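Local coordinates for protein putative retaining b-glycosidase (Saccharophagus degradans, PDB 5A95) that hydrolyses beta-glucans, consistent with a licheninase-type action on mixed-linkage (1,3;1,4)-beta-D-glucan, probably by the retaining mechanism of family 5 glycoside hydrolases, at residues N83-K87 with S88-E92; L226-F230 with N231-D235. The protein carries 1 engineered substitution. One frame throughout, in Å; residues are numbered along the deposited sequence.

Contact 1: N83-K87 with S88-E92; sequences NQWQK and SLFEE
Lys87 and Glu91 meet one helical turn apart, with Glu91 CG lying 3.5 Å from Lys87 O and its carboxylate passing slantwise beside the lysine's methylenes. The two charges do not touch: Lys87 NZ stops 4.7 Å from Glu91 OE2. A water spans the difference, donating a hydrogen bond to Glu91 OE2 at 2.8 Å and taking a weak bond from Lys87 NZ. With CG anti to its own backbone N (chi1 -175°) and the rest of the chain extended, Lys87 carries its ammonium onward to a salt bridge with Asp132. Were Glu91 an alanine, the water would probably lose its carboxylate acceptor, and the lysine's methylenes the group lying across them.

Beneath these side chains, Glu91 N binds Lys87 O at 3.0 Å, almost straight (166°). Leu89 N reaches Gln86 O at 3.2 Å, from well above that carbonyl's plane and with a more bent geometry. On the inner side, Trp85 CH2 comes within 4.5 Å of Phe90 CZ, and both rings meet Trp129 of helix 116-133, Phe90 edge-to-face and Trp85 obliquely; Trp85 NE1 is held by Glu125. This is the opening turn of helix 87-96, which joins parallel strands 65-72 and 101-106 in the (beta/alpha)8 barrel of family 5.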
loop_
_atom_site.group_PDB
_atom_site.type_symbol
_atom_site.label_atom_id
_atom_site.label_comp_id
_atom_site.label_asym_id
_atom_site.label_seq_id
_atom_site.Cartn_x
_atom_site.Cartn_y
_atom_site.Cartn_z
ATOM N N ASN A 83 21.694 -17.675 -19.926
ATOM C CA ASN A 83 22.192 -18.998 -19.517
ATOM C C ASN A 83 23.526 -18.938 -18.767
ATOM O O ASN A 83 24.360 -19.837 -18.881
ATOM C CB ASN A 83 22.272 -19.978 -20.705
ATOM C CG ASN A 83 20.915 -20.241 -21.324
ATOM O OD1 ASN A 83 19.950 -20.524 -20.622
ATOM N ND2 ASN A 83 20.835 -20.129 -22.634
ATOM N N GLN A 84 23.698 -17.882 -17.966
ATOM C CA GLN A 84 24.894 -17.720 -17.164
ATOM C C GLN A 84 24.639 -17.938 -15.671
ATOM O O GLN A 84 25.546 -17.781 -14.859
ATOM C CB GLN A 84 25.504 -16.342 -17.418
ATOM C CG GLN A 84 25.969 -16.135 -18.848
ATOM C CD GLN A 84 27.194 -16.941 -19.242
ATOM O OE1 GLN A 84 28.005 -17.389 -18.419
ATOM N NE2 GLN A 84 27.343 -17.119 -20.533
ATOM N N TRP A 85 23.410 -18.302 -15.297
ATOM C CA TRP A 85 23.132 -18.756 -13.933
ATOM C C TRP A 85 23.493 -20.235 -13.872
ATOM O O TRP A 85 22.691 -21.091 -14.269
ATOM C CB TRP A 85 21.655 -18.530 -13.573
ATOM C CG TRP A 85 21.312 -18.965 -12.165
ATOM C CD1 TRP A 85 20.578 -20.055 -11.797
ATOM C CD2 TRP A 85 21.631 -18.285 -10.952
ATOM N NE1 TRP A 85 20.451 -20.118 -10.436
ATOM C CE2 TRP A 85 21.079 -19.040 -9.884
ATOM C CE3 TRP A 85 22.344 -17.120 -10.652
ATOM C CZ2 TRP A 85 21.199 -18.655 -8.546
ATOM C CZ3 TRP A 85 22.466 -16.748 -9.335
ATOM C CH2 TRP A 85 21.910 -17.521 -8.282
ATOM N N GLN A 86 24.735 -20.503 -13.445
ATOM C CA GLN A 86 25.417 -21.797 -13.589
ATOM C C GLN A 86 26.241 -22.120 -12.368
ATOM O O GLN A 86 26.818 -21.214 -11.753
ATOM C CB GLN A 86 26.425 -21.761 -14.745
ATOM C CG GLN A 86 25.818 -21.502 -16.094
ATOM C CD GLN A 86 26.834 -21.516 -17.213
ATOM O OE1 GLN A 86 26.773 -22.355 -18.099
ATOM N NE2 GLN A 86 27.771 -20.572 -17.178
ATOM N N LYS A 87 26.358 -23.408 -12.050
ATOM C CA LYS A 87 27.285 -23.832 -11.022
ATOM C C LYS A 87 28.704 -23.388 -11.302
ATOM O O LYS A 87 29.438 -23.057 -10.373
ATOM C CB LYS A 87 27.216 -25.346 -10.837
ATOM C CG LYS A 87 28.083 -25.792 -9.679
ATOM C CD LYS A 87 27.871 -27.227 -9.269
ATOM C CE LYS A 87 28.727 -27.532 -8.060
ATOM N NZ LYS A 87 28.509 -28.894 -7.561
ATOM N N SER A 88 29.103 -23.397 -12.576
ATOM C CA SER A 88 30.486 -23.095 -12.957
ATOM C C SER A 88 30.905 -21.696 -12.499
ATOM O O SER A 88 32.086 -21.449 -12.262
ATOM C CB SER A 88 30.674 -23.212 -14.469
ATOM O OG SER A 88 29.855 -22.290 -15.173
ATOM N N LEU A 89 29.939 -20.777 -12.376
ATOM C CA LEU A 89 30.230 -19.437 -11.877
ATOM C C LEU A 89 30.709 -19.496 -10.407
ATOM O O LEU A 89 31.706 -18.860 -10.032
ATOM C CB LEU A 89 28.971 -18.577 -11.990
ATOM C CG LEU A 89 29.020 -17.170 -11.399
ATOM C CD1 LEU A 89 30.196 -16.384 -11.936
ATOM C CD2 LEU A 89 27.678 -16.478 -11.630
ATOM N N PHE A 90 29.995 -20.256 -9.573
ATOM C CA PHE A 90 30.363 -20.386 -8.160
ATOM C C PHE A 90 31.693 -21.119 -8.021
ATOM O O PHE A 90 32.535 -20.747 -7.189
ATOM C CB PHE A 90 29.273 -21.119 -7.371
ATOM C CG PHE A 90 28.054 -20.270 -7.054
ATOM C CD1 PHE A 90 27.497 -19.412 -7.986
ATOM C CD2 PHE A 90 27.454 -20.402 -5.831
ATOM C CE1 PHE A 90 26.365 -18.639 -7.676
ATOM C CE2 PHE A 90 26.328 -19.651 -5.511
ATOM C CZ PHE A 90 25.780 -18.789 -6.435
ATOM N N GLU A 91 31.880 -22.160 -8.834
ATOM C CA GLU A 91 33.122 -22.938 -8.794
ATOM C C GLU A 91 34.335 -22.074 -9.158
ATOM O O GLU A 91 35.383 -22.154 -8.507
ATOM C CB GLU A 91 33.050 -24.116 -9.767
ATOM C CG GLU A 91 32.035 -25.162 -9.357
ATOM C CD GLU A 91 31.900 -26.283 -10.382
ATOM O OE1 GLU A 91 31.466 -26.048 -11.544
ATOM O OE2 GLU A 91 32.218 -27.407 -10.005
ATOM N N GLU A 92 34.195 -21.249 -10.194
ATOM C CA GLU A 92 35.295 -20.371 -10.593
ATOM C C GLU A 92 35.685 -19.464 -9.417
ATOM O O GLU A 92 36.848 -19.283 -9.085
ATOM C CB GLU A 92 34.871 -19.530 -11.777
ATOM C CG GLU A 92 35.825 -18.387 -12.117
ATOM C CD GLU A 92 37.184 -18.821 -12.642
ATOM O OE1 GLU A 92 37.384 -20.022 -12.947
ATOM O OE2 GLU A 92 38.034 -17.934 -12.807
HETATM O O HOH W 1 30.549 -29.659 -9.978
#

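Contact 2: L226-F230 with N231-D235; sequences LVAGF and NWAYD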
loop_
_atom_site.group_PDB
_atom_site.type_symbol
_atom_site.label_atom_id
_atom_site.label_comp_id
_atom_site.label_asym_id
_atom_site.label_seq_id
_atom_site.Cartn_x
_atom_site.Cartn_y
_atom_site.Cartn_z
ATOM N N LEU A 226 21.637 -7.401 8.308
ATOM C CA LEU A 226 22.625 -6.391 7.943
ATOM C C LEU A 226 21.876 -5.102 7.590
ATOM O O LEU A 226 21.003 -5.101 6.705
ATOM C CB LEU A 226 23.457 -6.867 6.757
ATOM C CG LEU A 226 24.586 -5.975 6.286
ATOM C CD1 LEU A 226 25.695 -5.902 7.289
ATOM C CD2 LEU A 226 25.147 -6.374 4.941
ATOM N N VAL A 227 22.160 -4.042 8.350
ATOM C CA VAL A 227 21.420 -2.774 8.322
ATOM C C VAL A 227 22.313 -1.681 7.742
ATOM O O VAL A 227 23.493 -1.612 8.042
ATOM C CB VAL A 227 21.015 -2.395 9.763
ATOM C CG1 VAL A 227 20.446 -0.985 9.851
ATOM C CG2 VAL A 227 19.995 -3.405 10.280
ATOM N N ALA A 228 21.715 -0.822 6.914
ATOM C CA ALA A 228 22.405 0.258 6.228
ATOM C C ALA A 228 21.870 1.635 6.637
ATOM O O ALA A 228 20.701 1.794 6.999
ATOM C CB ALA A 228 22.219 0.141 4.729
ATOM N N GLY A 229 22.762 2.611 6.558
ATOM C CA GLY A 229 22.414 4.003 6.720
ATOM C C GLY A 229 22.164 4.722 5.398
ATOM O O GLY A 229 22.096 4.131 4.318
ATOM N N PHE A 230 21.998 6.029 5.522
ATOM C CA PHE A 230 21.664 6.910 4.400
ATOM C C PHE A 230 22.867 7.210 3.519
ATOM O O PHE A 230 23.972 6.665 3.683
ATOM C CB PHE A 230 21.003 8.203 4.923
ATOM C CG PHE A 230 19.764 7.980 5.772
ATOM C CD1 PHE A 230 18.854 6.991 5.477
ATOM C CD2 PHE A 230 19.498 8.813 6.842
ATOM C CE1 PHE A 230 17.701 6.814 6.232
ATOM C CE2 PHE A 230 18.357 8.643 7.591
ATOM C CZ PHE A 230 17.480 7.653 7.292
ATOM N N ASN A 231 22.621 8.048 2.500
ATOM C CA ASN A 231 23.615 8.365 1.484
ATOM C C ASN A 231 24.095 7.102 0.778
ATOM O O ASN A 231 25.284 6.911 0.551
ATOM C CB ASN A 231 24.798 9.152 2.086
ATOM C CG ASN A 231 25.706 9.761 1.028
ATOM O OD1 ASN A 231 25.354 9.849 -0.148
ATOM N ND2 ASN A 231 26.923 10.097 1.426
ATOM N N TRP A 232 23.138 6.282 0.364
ATOM C CA TRP A 232 23.402 5.033 -0.337
ATOM C C TRP A 232 24.268 4.084 0.507
ATOM O O TRP A 232 25.328 3.607 0.070
ATOM C CB TRP A 232 24.032 5.260 -1.710
ATOM C CG TRP A 232 23.155 5.913 -2.753
ATOM C CD1 TRP A 232 22.507 5.253 -3.757
ATOM C CD2 TRP A 232 22.887 7.298 -2.938
ATOM N NE1 TRP A 232 21.845 6.148 -4.568
ATOM C CE2 TRP A 232 22.071 7.412 -4.103
ATOM C CE3 TRP A 232 23.287 8.457 -2.284
ATOM C CZ2 TRP A 232 21.597 8.634 -4.571
ATOM C CZ3 TRP A 232 22.805 9.671 -2.755
ATOM C CH2 TRP A 232 21.978 9.753 -3.886
ATOM N N ALA A 233 23.804 3.807 1.725
ATOM C CA ALA A 233 24.482 2.889 2.636
ATOM C C ALA A 233 25.904 3.344 2.907
ATOM O O ALA A 233 26.815 2.548 2.968
ATOM C CB ALA A 233 24.465 1.444 2.093
ATOM N N TYR A 234 26.080 4.621 3.168
ATOM C CA TYR A 234 27.387 5.170 3.461
ATOM C C TYR A 234 27.531 5.725 4.871
ATOM O O TYR A 234 28.591 5.593 5.477
ATOM C CB TYR A 234 27.809 6.198 2.389
ATOM C CG TYR A 234 29.238 6.596 2.548
ATOM C CD1 TYR A 234 30.273 5.721 2.219
ATOM C CD2 TYR A 234 29.571 7.838 3.052
ATOM C CE1 TYR A 234 31.581 6.071 2.433
ATOM C CE2 TYR A 234 30.905 8.205 3.238
ATOM C CZ TYR A 234 31.909 7.289 2.932
ATOM O OH TYR A 234 33.247 7.596 3.149
ATOM N N ASP A 235 26.482 6.319 5.421
ATOM C CA ASP A 235 26.586 7.012 6.711
ATOM C C ASP A 235 26.002 6.180 7.853
ATOM O O ASP A 235 24.778 6.095 8.012
ATOM C CB ASP A 235 25.899 8.387 6.635
ATOM C CG ASP A 235 26.067 9.202 7.920
ATOM O OD1 ASP A 235 26.874 8.809 8.784
ATOM O OD2 ASP A 235 25.400 10.252 8.027
HETATM O O HOH W 2 22.366 7.370 8.019
#
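Ala228 and Ala233 set their methyl groups against each other, CB to CB at 3.7 Å, where the chain leaving strand 224-227 curls back on itself. From this small apolar joint the larger side chains fan out. Phe230 sends its ring to Pro190 and Trp205, meeting the indole with the planes at about 35°. Tyr234, whose chi1 of -170° turns CG away from its own nitrogen, lays its ring among Trp274 and Trp278, its plane at about 60° to that of Trp278. Trp232 has its indole about 4 Å from a bound beta-D-glucopyranose, with NE1 held by Gln153. Asn231 presents OD1 in plane at the edge of the Trp232 indole, while the same oxygen accepts from Lys259 NZ.

The backbone sets the directions in which these side chains leave. Asn231, Trp232 and Ala233 all have positive phi and psi, so the chain makes a short left-handed helical turn, and Phe230 O is gripped twice. Tyr234 N approaches it at 3.0 Å and Asp235 N approaches Phe230 O at 3.1 Å, both nearly straight, the two donors coming from opposite faces of the carbonyl plane. Gly229 O adds a weak, bent bond from Ala233 N. Gly229 CA lies only 3.4 Å from Asp235 O, in a CA-H...O contact, and a beta carbon at this position would run into that oxygen. A water completes the closure, accepting from Phe230 N at 2.9 Å and donating to Asp235 O at 2.7 Å. Asp235 itself turns its carboxylate to Ser237 OG.

The cohesion across this turn is therefore mostly main-chain and close to neutral, one carbonyl and one water doing much of the joining. Such bonding leaves the side chains to other work, and is consistent with the turn holding the Trp232 indole at the sugar while Gln153 binds its NE1.

Overall arrangement
Contact 1 comes first along the chain and is complete well before contact 2 begins. Their centres lie 30 Å apart on opposite sides of the chain's centre, and the nearest atoms are still about 17 Å from each other. Both are built around the same barrel sheet: helix 87-96, outside it, leads from strand 65-72 to strand 101-106, whereas residues 226-235 run from the last residues of strand 224-227 into the turn that follows, before the chain returns as strand 250-252. Contact 1 thus belongs to the outer helical layer, packed against helix 116-133, and contact 2 to a loop beside the bound glucan. The pair illustrates the usual barrel division between a helical shell and the loops around the substrate cleft.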